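Local coordinates for protein adenylate cyclase (Hippeastrum hybrid cultivar, PDB 6YP4) that acts mainly as a triphosphatase, although it was named a putative adenylyl cyclase, and probably hydrolyses pyrophosphate linkages, at residues V143-D151 with E162-V173; N59-S68 with V79-Q89. One frame throughout, in Å; residues are numbered along the deposited sequence. Where two conformers were deposited one is given.

Interaction 1: residues V143-D151 with E162-V173. With GCP (phosphomethylphosphonic acid guanylate ester), chain B; GCP (phosphomethylphosphonic acid guanylate ester), chain C; EDO (1,2-ethanediol), chain I.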
# COMPACT_ATOMS: atom_id res chain seq x y z
N VAL A 143 -10.92 -6.30 -8.59
CA VAL A 143 -11.09 -5.86 -9.98
C VAL A 143 -10.53 -4.44 -10.17
O VAL A 143 -10.58 -3.60 -9.26
CB VAL A 143 -12.55 -5.95 -10.44
CG1 VAL A 143 -13.14 -7.33 -10.15
CG2 VAL A 143 -13.40 -4.86 -9.80
N GLU A 144 -9.97 -4.20 -11.35
CA GLU A 144 -9.35 -2.93 -11.73
C GLU A 144 -8.26 -2.49 -10.76
O GLU A 144 -7.98 -1.29 -10.62
CB GLU A 144 -10.39 -1.82 -11.90
CG GLU A 144 -11.54 -2.23 -12.78
CD GLU A 144 -12.53 -1.11 -13.05
OE1 GLU A 144 -13.74 -1.42 -13.20
OE2 GLU A 144 -12.10 0.06 -13.15
N GLY A 145 -7.61 -3.45 -10.10
CA GLY A 145 -6.56 -3.13 -9.15
C GLY A 145 -7.04 -2.48 -7.87
O GLY A 145 -6.21 -2.09 -7.05
N LEU A 146 -8.35 -2.34 -7.68
CA LEU A 146 -8.87 -1.81 -6.43
C LEU A 146 -8.39 -2.64 -5.24
O LEU A 146 -8.32 -3.87 -5.32
CB LEU A 146 -10.41 -1.80 -6.46
CG LEU A 146 -11.07 -0.91 -7.52
CD1 LEU A 146 -12.56 -1.27 -7.69
CD2 LEU A 146 -10.89 0.57 -7.16
N ILE A 147 -8.05 -1.94 -4.16
CA ILE A 147 -7.52 -2.55 -2.94
C ILE A 147 -8.64 -2.58 -1.91
O ILE A 147 -9.15 -1.52 -1.53
CB ILE A 147 -6.30 -1.77 -2.41
CG1 ILE A 147 -5.14 -1.78 -3.43
CG2 ILE A 147 -5.90 -2.26 -1.03
CD1 ILE A 147 -4.52 -3.14 -3.58
N LEU A 148 -9.00 -3.78 -1.46
CA LEU A 148 -9.99 -3.96 -0.40
C LEU A 148 -9.30 -4.31 0.91
O LEU A 148 -8.37 -5.12 0.93
CB LEU A 148 -10.97 -5.08 -0.76
CG LEU A 148 -11.72 -5.02 -2.09
CD1 LEU A 148 -12.52 -6.30 -2.27
CD2 LEU A 148 -12.62 -3.79 -2.22
N GLU A 149 -9.76 -3.69 2.00
CA GLU A 149 -9.22 -3.94 3.33
C GLU A 149 -10.34 -4.45 4.22
O GLU A 149 -11.32 -3.73 4.45
CB GLU A 149 -8.61 -2.67 3.93
CG GLU A 149 -7.27 -2.27 3.35
CD GLU A 149 -7.11 -0.77 3.29
OE1 GLU A 149 -7.79 -0.14 2.47
OE2 GLU A 149 -6.31 -0.22 4.09
N LEU A 150 -10.21 -5.68 4.69
CA LEU A 150 -11.20 -6.34 5.53
C LEU A 150 -10.65 -6.37 6.95
O LEU A 150 -9.61 -6.98 7.21
CB LEU A 150 -11.47 -7.75 5.02
CG LEU A 150 -12.54 -8.61 5.69
CD1 LEU A 150 -13.93 -8.02 5.44
CD2 LEU A 150 -12.47 -10.05 5.21
N ASP A 151 -11.33 -5.69 7.87
CA ASP A 151 -10.81 -5.43 9.20
C ASP A 151 -11.56 -6.23 10.26
O ASP A 151 -12.78 -6.39 10.18
CB ASP A 151 -10.89 -3.94 9.55
CG ASP A 151 -9.86 -3.09 8.81
OD1 ASP A 151 -8.74 -3.59 8.50
OD2 ASP A 151 -10.17 -1.90 8.59
N GLU A 162 -15.31 -4.63 9.27
CA GLU A 162 -15.61 -3.71 8.19
C GLU A 162 -14.88 -4.16 6.94
O GLU A 162 -13.88 -4.88 7.00
CB GLU A 162 -15.22 -2.26 8.47
CG GLU A 162 -15.67 -1.69 9.79
CD GLU A 162 -14.92 -0.42 10.15
OE1 GLU A 162 -14.94 0.52 9.34
OE2 GLU A 162 -14.30 -0.39 11.22
N ILE A 163 -15.37 -3.69 5.80
CA ILE A 163 -14.60 -3.73 4.56
C ILE A 163 -14.57 -2.32 3.98
O ILE A 163 -15.57 -1.59 4.02
CB ILE A 163 -15.16 -4.76 3.56
CG1 ILE A 163 -14.21 -4.85 2.35
CG2 ILE A 163 -16.58 -4.41 3.14
CD1 ILE A 163 -14.11 -6.22 1.74
N GLU A 164 -13.40 -1.93 3.45
CA GLU A 164 -13.17 -0.56 3.01
C GLU A 164 -12.36 -0.56 1.72
O GLU A 164 -11.62 -1.50 1.45
CB GLU A 164 -12.45 0.27 4.07
CG GLU A 164 -13.17 0.21 5.41
CD GLU A 164 -12.38 0.85 6.52
OE1 GLU A 164 -11.25 1.32 6.26
OE2 GLU A 164 -12.90 0.86 7.66
N CYS A 165 -12.51 0.53 0.95
CA CYS A 165 -11.87 0.68 -0.35
C CYS A 165 -11.58 2.15 -0.62
O CYS A 165 -12.51 2.95 -0.74
CB CYS A 165 -12.75 0.09 -1.46
SG CYS A 165 -11.95 0.13 -3.07
N GLU A 166 -10.30 2.49 -0.76
CA GLU A 166 -9.89 3.84 -1.14
C GLU A 166 -10.00 4.00 -2.65
O GLU A 166 -9.52 3.14 -3.40
CB GLU A 166 -8.46 4.11 -0.67
CG GLU A 166 -8.20 5.54 -0.17
CD GLU A 166 -7.86 6.52 -1.29
OE1 GLU A 166 -7.48 6.05 -2.39
OE2 GLU A 166 -7.96 7.75 -1.06
N THR A 167 -10.61 5.09 -3.09
CA THR A 167 -10.87 5.24 -4.51
C THR A 167 -11.02 6.72 -4.84
O THR A 167 -11.30 7.54 -3.97
CB THR A 167 -12.13 4.47 -4.91
OG1 THR A 167 -12.40 4.65 -6.31
CG2 THR A 167 -13.33 4.95 -4.08
N THR A 168 -10.80 7.04 -6.12
CA THR A 168 -11.11 8.36 -6.64
C THR A 168 -12.49 8.42 -7.27
O THR A 168 -12.93 9.50 -7.66
CB THR A 168 -10.06 8.80 -7.67
OG1 THR A 168 -10.16 7.98 -8.84
CG2 THR A 168 -8.67 8.68 -7.10
N GLU A 169 -13.19 7.27 -7.36
CA GLU A 169 -14.52 7.20 -7.94
C GLU A 169 -15.50 6.59 -6.93
O GLU A 169 -16.00 5.48 -7.12
CB GLU A 169 -14.54 6.36 -9.22
CG GLU A 169 -13.43 6.65 -10.22
CD GLU A 169 -13.59 5.82 -11.49
OE1 GLU A 169 -14.66 5.90 -12.13
OE2 GLU A 169 -12.66 5.06 -11.83
N PRO A 170 -15.83 7.33 -5.86
CA PRO A 170 -16.62 6.72 -4.77
C PRO A 170 -17.98 6.18 -5.20
O PRO A 170 -18.36 5.08 -4.78
CB PRO A 170 -16.77 7.86 -3.75
CG PRO A 170 -16.44 9.11 -4.52
CD PRO A 170 -15.45 8.72 -5.55
N GLU A 171 -18.73 6.91 -6.03
CA GLU A 171 -20.07 6.44 -6.34
C GLU A 171 -20.04 5.17 -7.19
O GLU A 171 -20.84 4.25 -6.97
CB GLU A 171 -20.88 7.54 -7.04
CG GLU A 171 -21.14 8.71 -6.11
CD GLU A 171 -21.98 8.31 -4.91
OE1 GLU A 171 -21.85 8.97 -3.86
OE2 GLU A 171 -22.77 7.34 -5.01
N ARG A 172 -19.13 5.07 -8.15
CA ARG A 172 -19.14 3.89 -9.01
C ARG A 172 -18.53 2.68 -8.31
O ARG A 172 -19.00 1.55 -8.49
CB ARG A 172 -18.42 4.20 -10.32
CG ARG A 172 -18.28 3.02 -11.23
CD ARG A 172 -17.40 3.35 -12.41
NE ARG A 172 -16.62 2.19 -12.78
CZ ARG A 172 -15.31 2.14 -12.61
NH1 ARG A 172 -14.67 3.19 -12.13
NH2 ARG A 172 -14.62 1.06 -12.93
N VAL A 173 -17.47 2.87 -7.52
CA VAL A 173 -16.85 1.72 -6.86
C VAL A 173 -17.78 1.18 -5.78
O VAL A 173 -17.89 -0.04 -5.59
CB VAL A 173 -15.47 2.09 -6.31
CG1 VAL A 173 -14.91 0.97 -5.43
CG2 VAL A 173 -14.49 2.42 -7.47
PG GCP B . -9.88 3.33 8.77
O1G GCP B . -11.28 3.02 8.34
O2G GCP B . -9.34 2.23 9.66
O3G GCP B . -9.85 4.65 9.51
C3B GCP B . -8.84 3.44 7.28
PB GCP B . -7.12 3.89 7.79
O1B GCP B . -7.10 4.91 8.89
O2B GCP B . -6.32 2.66 8.15
O3A GCP B . -6.44 4.58 6.45
PA GCP B . -4.82 4.82 6.40
O1A GCP B . -4.60 6.19 5.80
O2A GCP B . -4.31 4.79 7.83
O5' GCP B . -4.08 3.59 5.51
C5' GCP B . -4.90 2.71 4.74
C4' GCP B . -5.60 3.48 3.54
O4' GCP B . -4.65 4.42 2.75
C3' GCP B . -6.01 2.63 2.69
O3' GCP B . -7.34 2.98 2.23
C2' GCP B . -4.88 2.57 1.45
O2' GCP B . -5.51 2.44 0.12
C1' GCP B . -4.12 3.59 1.53
N9 GCP B . -2.69 3.15 1.76
C8 GCP B . -2.18 3.10 2.99
N7 GCP B . -0.90 2.68 2.92
C5 GCP B . -0.62 2.46 1.63
C6 GCP B . 0.54 2.03 0.99
O6 GCP B . 1.51 1.78 1.62
N1 GCP B . 0.56 1.90 -0.34
C2 GCP B . -0.56 2.19 -1.06
N2 GCP B . -0.42 2.00 -2.51
N3 GCP B . -1.69 2.61 -0.44
C4 GCP B . -1.72 2.75 0.91
PG GCP C . 6.75 -1.47 -11.74
O1G GCP C . 6.71 -0.31 -12.69
O2G GCP C . 8.02 -1.44 -10.92
O3G GCP C . 6.67 -2.76 -12.53
C3B GCP C . 5.32 -1.34 -10.62
PB GCP C . 5.31 -2.82 -9.50
O1B GCP C . 5.70 -4.08 -10.22
O2B GCP C . 6.17 -2.58 -8.29
O3A GCP C . 3.75 -2.97 -9.01
PA GCP C . 3.40 -3.97 -7.75
O1A GCP C . 2.14 -4.73 -8.14
O2A GCP C . 4.55 -4.94 -7.59
O5' GCP C . 3.21 -3.07 -6.34
C5' GCP C . 3.12 -1.66 -6.43
C4' GCP C . 1.78 -1.21 -7.17
O4' GCP C . 0.51 -1.96 -6.68
C3' GCP C . 1.56 0.02 -6.92
O3' GCP C . 1.14 0.70 -8.12
C2' GCP C . 0.42 0.08 -5.69
O2' GCP C . -0.56 1.17 -5.88
C1' GCP C . -0.14 -1.06 -5.58
N9 GCP C . 0.12 -1.62 -4.19
C8 GCP C . 1.13 -2.48 -3.99
N7 GCP C . 1.15 -2.83 -2.69
C5 GCP C . 0.14 -2.18 -2.08
C6 GCP C . -0.30 -2.17 -0.76
O6 GCP C . 0.26 -2.83 0.06
N1 GCP C . -1.35 -1.43 -0.41
C2 GCP C . -1.99 -0.68 -1.35
N2 GCP C . -3.12 0.10 -0.86
N3 GCP C . -1.55 -0.68 -2.64
C4 GCP C . -0.49 -1.44 -3.01
C1 EDO I . -18.49 9.63 -8.34
O1 EDO I . -17.93 10.26 -7.18
C2 EDO I . -17.56 8.51 -8.78
O2 EDO I . -18.23 7.52 -9.56
O HOH W 1 -8.09 0.79 -4.07
O HOH W 2 -8.33 0.58 -0.06

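Interaction 2: residues N59-S68 with V79-Q89. With MG (magnesium ion), chain D; MG (magnesium ion), chain E; GCP (phosphomethylphosphonic acid guanylate ester), chain B.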
# COMPACT_ATOMS: atom_id res chain seq x y z
N ASN A 59 6.32 -4.77 16.47
CA ASN A 59 7.10 -3.54 16.35
C ASN A 59 7.92 -3.52 15.07
O ASN A 59 9.05 -3.03 15.04
CB ASN A 59 8.02 -3.35 17.56
CG ASN A 59 8.07 -1.93 18.03
OD1 ASN A 59 7.06 -1.23 18.01
ND2 ASN A 59 9.25 -1.49 18.47
N ALA A 60 7.35 -4.08 14.00
CA ALA A 60 8.04 -4.21 12.72
C ALA A 60 8.03 -2.92 11.91
O ALA A 60 9.00 -2.61 11.22
CB ALA A 60 7.40 -5.35 11.93
N LYS A 61 6.92 -2.18 11.97
CA LYS A 61 6.69 -0.97 11.20
C LYS A 61 5.83 -0.02 12.05
O LYS A 61 5.05 -0.47 12.88
CB LYS A 61 6.01 -1.33 9.86
CG LYS A 61 5.26 -0.21 9.18
CD LYS A 61 4.98 -0.54 7.72
CE LYS A 61 3.74 -1.39 7.53
NZ LYS A 61 3.57 -1.73 6.08
N CYS A 62 6.03 1.29 11.87
CA CYS A 62 5.34 2.31 12.66
C CYS A 62 4.91 3.45 11.76
O CYS A 62 5.71 3.94 10.95
CB CYS A 62 6.24 2.84 13.80
SG CYS A 62 5.40 3.96 15.00
N VAL A 63 3.67 3.91 11.91
CA VAL A 63 3.13 4.98 11.09
C VAL A 63 2.51 6.05 11.98
O VAL A 63 1.66 5.74 12.83
CB VAL A 63 2.09 4.47 10.07
CG1 VAL A 63 1.55 5.63 9.23
CG2 VAL A 63 2.70 3.38 9.15
N LEU A 64 2.90 7.31 11.78
CA LEU A 64 2.34 8.45 12.50
C LEU A 64 1.35 9.18 11.60
O LEU A 64 1.62 9.36 10.41
CB LEU A 64 3.45 9.41 12.94
CG LEU A 64 3.13 10.77 13.55
CD1 LEU A 64 2.60 10.58 14.98
CD2 LEU A 64 4.38 11.63 13.57
N SER A 65 0.20 9.58 12.15
CA SER A 65 -0.79 10.24 11.31
C SER A 65 -1.58 11.29 12.07
O SER A 65 -1.91 11.12 13.25
CB SER A 65 -1.77 9.25 10.69
OG SER A 65 -2.48 8.52 11.67
N LEU A 66 -1.91 12.38 11.37
CA LEU A 66 -2.88 13.36 11.86
C LEU A 66 -4.07 13.34 10.91
O LEU A 66 -3.90 13.50 9.70
CB LEU A 66 -2.25 14.75 11.94
CG LEU A 66 -3.18 15.89 12.37
CD1 LEU A 66 -3.64 15.67 13.82
CD2 LEU A 66 -2.47 17.21 12.24
N LYS A 67 -5.26 13.09 11.45
CA LYS A 67 -6.48 13.06 10.65
C LYS A 67 -7.46 14.10 11.18
O LYS A 67 -7.71 14.15 12.39
CB LYS A 67 -7.12 11.69 10.67
CG LYS A 67 -6.45 10.66 9.81
CD LYS A 67 -6.90 9.29 10.24
CE LYS A 67 -6.89 8.31 9.09
NZ LYS A 67 -8.22 7.67 8.96
N SER A 68 -8.04 14.89 10.28
CA SER A 68 -8.76 16.09 10.68
C SER A 68 -10.09 16.21 9.94
O SER A 68 -10.18 15.93 8.74
CB SER A 68 -7.93 17.34 10.43
OG SER A 68 -6.73 17.29 11.18
N VAL A 79 -11.79 12.51 4.44
CA VAL A 79 -11.06 12.99 5.61
C VAL A 79 -9.74 13.62 5.16
O VAL A 79 -9.12 13.17 4.19
CB VAL A 79 -10.86 11.86 6.65
CG1 VAL A 79 -9.87 10.81 6.17
CG2 VAL A 79 -10.43 12.43 8.01
N GLU A 80 -9.33 14.68 5.86
CA GLU A 80 -8.02 15.30 5.67
C GLU A 80 -7.00 14.56 6.53
O GLU A 80 -7.16 14.48 7.76
CB GLU A 80 -8.05 16.77 6.05
CG GLU A 80 -8.89 17.65 5.17
CD GLU A 80 -9.10 19.02 5.78
OE1 GLU A 80 -10.27 19.43 5.94
OE2 GLU A 80 -8.09 19.68 6.11
N GLU A 81 -5.95 14.04 5.91
CA GLU A 81 -4.96 13.30 6.67
C GLU A 81 -3.56 13.62 6.17
O GLU A 81 -3.36 14.07 5.03
CB GLU A 81 -5.22 11.78 6.62
CG GLU A 81 -4.54 11.02 5.49
CD GLU A 81 -5.17 9.64 5.25
OE1 GLU A 81 -6.08 9.26 6.01
OE2 GLU A 81 -4.77 8.94 4.29
N ASP A 82 -2.59 13.41 7.05
CA ASP A 82 -1.18 13.53 6.71
C ASP A 82 -0.51 12.45 7.54
O ASP A 82 -0.72 12.41 8.76
CB ASP A 82 -0.64 14.92 7.03
CG ASP A 82 0.76 15.14 6.47
OD1 ASP A 82 1.22 14.27 5.71
OD2 ASP A 82 1.39 16.16 6.79
N GLU A 83 0.21 11.54 6.89
CA GLU A 83 0.85 10.47 7.64
C GLU A 83 2.20 10.10 7.04
O GLU A 83 2.52 10.43 5.90
CB GLU A 83 -0.06 9.23 7.74
CG GLU A 83 -0.38 8.56 6.45
CD GLU A 83 -1.14 7.24 6.65
OE1 GLU A 83 -1.27 6.49 5.66
OE2 GLU A 83 -1.61 6.96 7.78
N GLU A 84 3.00 9.41 7.85
CA GLU A 84 4.38 9.13 7.48
C GLU A 84 4.89 8.02 8.37
O GLU A 84 4.55 7.96 9.56
CB GLU A 84 5.28 10.37 7.61
CG GLU A 84 6.62 10.20 6.88
CD GLU A 84 7.52 11.41 6.93
OE1 GLU A 84 7.40 12.24 7.85
OE2 GLU A 84 8.31 11.55 5.99
N GLU A 85 5.68 7.12 7.78
CA GLU A 85 6.32 6.08 8.56
C GLU A 85 7.43 6.67 9.40
O GLU A 85 8.13 7.59 8.98
CB GLU A 85 6.88 4.98 7.65
CG GLU A 85 5.81 4.06 7.09
CD GLU A 85 6.38 2.80 6.45
OE1 GLU A 85 5.58 1.98 5.95
OE2 GLU A 85 7.63 2.63 6.45
N ILE A 86 7.57 6.15 10.63
CA ILE A 86 8.62 6.60 11.56
C ILE A 86 9.33 5.39 12.16
O ILE A 86 8.90 4.24 12.01
CB ILE A 86 8.06 7.51 12.68
CG1 ILE A 86 7.09 6.74 13.58
CG2 ILE A 86 7.39 8.74 12.11
CD1 ILE A 86 6.84 7.43 14.90
N ASP A 87 10.45 5.66 12.82
CA ASP A 87 11.23 4.60 13.46
C ASP A 87 10.39 4.02 14.61
O ASP A 87 10.00 4.77 15.50
CB ASP A 87 12.56 5.20 13.93
CG ASP A 87 13.44 4.23 14.70
OD1 ASP A 87 12.98 3.16 15.16
OD2 ASP A 87 14.63 4.57 14.83
N PRO A 88 10.07 2.72 14.58
CA PRO A 88 9.22 2.18 15.68
C PRO A 88 9.81 2.42 17.04
O PRO A 88 9.05 2.56 18.01
CB PRO A 88 9.14 0.67 15.37
CG PRO A 88 9.48 0.57 13.88
CD PRO A 88 10.47 1.68 13.63
N GLN A 89 11.14 2.50 17.14
CA GLN A 89 11.72 2.76 18.45
C GLN A 89 11.28 4.12 18.97
O GLN A 89 11.00 4.27 20.17
CB GLN A 89 13.25 2.67 18.39
CG GLN A 89 13.79 1.26 18.11
CD GLN A 89 13.05 0.18 18.91
OE1 GLN A 89 12.65 -0.86 18.36
NE2 GLN A 89 12.89 0.40 20.22
MG MG D . -4.18 8.41 7.34
MG MG E . -7.01 7.37 5.23
PG GCP B . -9.88 3.33 8.77
O1G GCP B . -11.28 3.02 8.34
O2G GCP B . -9.34 2.23 9.66
O3G GCP B . -9.85 4.65 9.51
C3B GCP B . -8.84 3.44 7.28
PB GCP B . -7.12 3.89 7.79
O1B GCP B . -7.10 4.91 8.89
O2B GCP B . -6.32 2.66 8.15
O3A GCP B . -6.44 4.58 6.45
PA GCP B . -4.82 4.82 6.40
O1A GCP B . -4.60 6.19 5.80
O2A GCP B . -4.31 4.79 7.83
O5' GCP B . -4.08 3.59 5.51
C5' GCP B . -4.90 2.71 4.74
C4' GCP B . -5.60 3.48 3.54
O4' GCP B . -4.65 4.42 2.75
C3' GCP B . -6.01 2.63 2.69
O3' GCP B . -7.34 2.98 2.23
C2' GCP B . -4.88 2.57 1.45
O2' GCP B . -5.51 2.44 0.12
C1' GCP B . -4.12 3.59 1.53
N9 GCP B . -2.69 3.15 1.76
C8 GCP B . -2.18 3.10 2.99
N7 GCP B . -0.90 2.68 2.92
C5 GCP B . -0.62 2.46 1.63
C6 GCP B . 0.54 2.03 0.99
O6 GCP B . 1.51 1.78 1.62
N1 GCP B . 0.56 1.90 -0.34
C2 GCP B . -0.56 2.19 -1.06
N2 GCP B . -0.42 2.00 -2.51
N3 GCP B . -1.69 2.61 -0.44
C4 GCP B . -1.72 2.75 0.91
O HOH W 3 11.41 -3.51 19.26
O HOH W 4 5.72 -0.35 4.57
O HOH W 5 8.37 2.04 10.43

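Interaction 1: residues V143-D151 with E162-V173
A beta hairpin lining the phosphate tunnel of the CYTH fold pairs Glu149 with Glu164, and its strands run antiparallel at 155°. Glu149 N meets Glu164 O at 2.9 Å, nearly straight and in the carbonyl plane, and Asp151 N meets Glu162 O at 2.8 Å. Farther along, separate waters link Ile147 N to Glu166 O and Ile147 O to Glu166 N. Glu149, Asp151, Glu162 and Glu164 share the pocket face, where Glu164 OE1 lies 2.7 Å from O1G of the bound nucleotide analogue. Asp151 OD2 is 4.0 Å from Glu164 OE2, the carboxylate planes 85° apart; Lys195 forms salt bridges to both and to Glu162, and Asp151 OD1 to Arg137. On the other face Leu150 CD1, placed by a CG anti to the backbone N (chi1 -176°), lies 4.0 Å from Ile163 CB, and Leu148 CD2 reaches Cys165 CB. Beyond the strands Leu146 and Val173 meet tip to tip, CD1 to CG1 at 4.0 Å. Arg172 NH2 bridges to Glu144 OE1 at 2.6 Å, at the guanidinium edge, while NH1 pairs with Glu169. Strands 127-141 and 2-9 bond to the hairpin's outer edges, and helix 12-22 packs on Leu148, Leu150 and Ile163.

Interaction 2: residues N59-S68 with V79-Q89
Glu81, lying alongside Lys67 and pointing the same way, offers a single oxygen to two metals: in one of its two conformers, OE1 is 2.2 Å from one magnesium ion and a longer 2.5 Å from the other. The two residues form a non-hydrogen-bonded pair in a beta hairpin of the CYTH tunnel, strands 61-68 and 79-86 running antiparallel at 152°. Lys67 CG packs 3.6 Å from Glu81 CB, and the lysine then bends at its last torsion (chi4 -126°), bringing NZ to 3.0 Å from O1B of the nucleotide analogue. Replacing Lys67 with an alanine would probably leave O1B without this charged donor and strip the aliphatic cover from the flank of Glu81. On the same face Ser65 CB touches Glu83 CB, and the Glu83 carboxylate is held by a salt bridge to Arg141 of the second subunit. Paired backbone bonds hold Leu64 to Glu84, Leu66 to Asp82 and Ser68 to Glu80; the Leu66 N to Asp82 O bond, 2.9 Å, is nearly straight at 168°. Leu64 and Leu66 turn to the opposite face, against helix 109-118, where Asp82 forms salt bridges to Arg109 and Arg113. At the far end the Pro88 ring lies against Asn59 and Cys62, its CB 3.9 Å from Cys62 CB, and Cys62 SG sits 3.5 Å from Ile86 CG1.

Interactions 1 and 2 are two hairpins of one curled antiparallel sheet, with centres about 21 Å apart and nearest atoms about 6 Å apart. They do not touch, but strand 2-9 pairs with a strand of each, and both present polar side chains to the same nucleotide analogue. Interaction 1 is the more buried: 11 of its 15 touching residues are enclosed, against 9 of 21 in interaction 2. The longer pairing of 59-68 with 79-89 buries more area, 932 Å² against 652 Å². Their pocket chemistry differs: acidic residues gathered round Lys195 in 143-151 with 162-173, metal-binding acid and phosphate-binding lysine in the other.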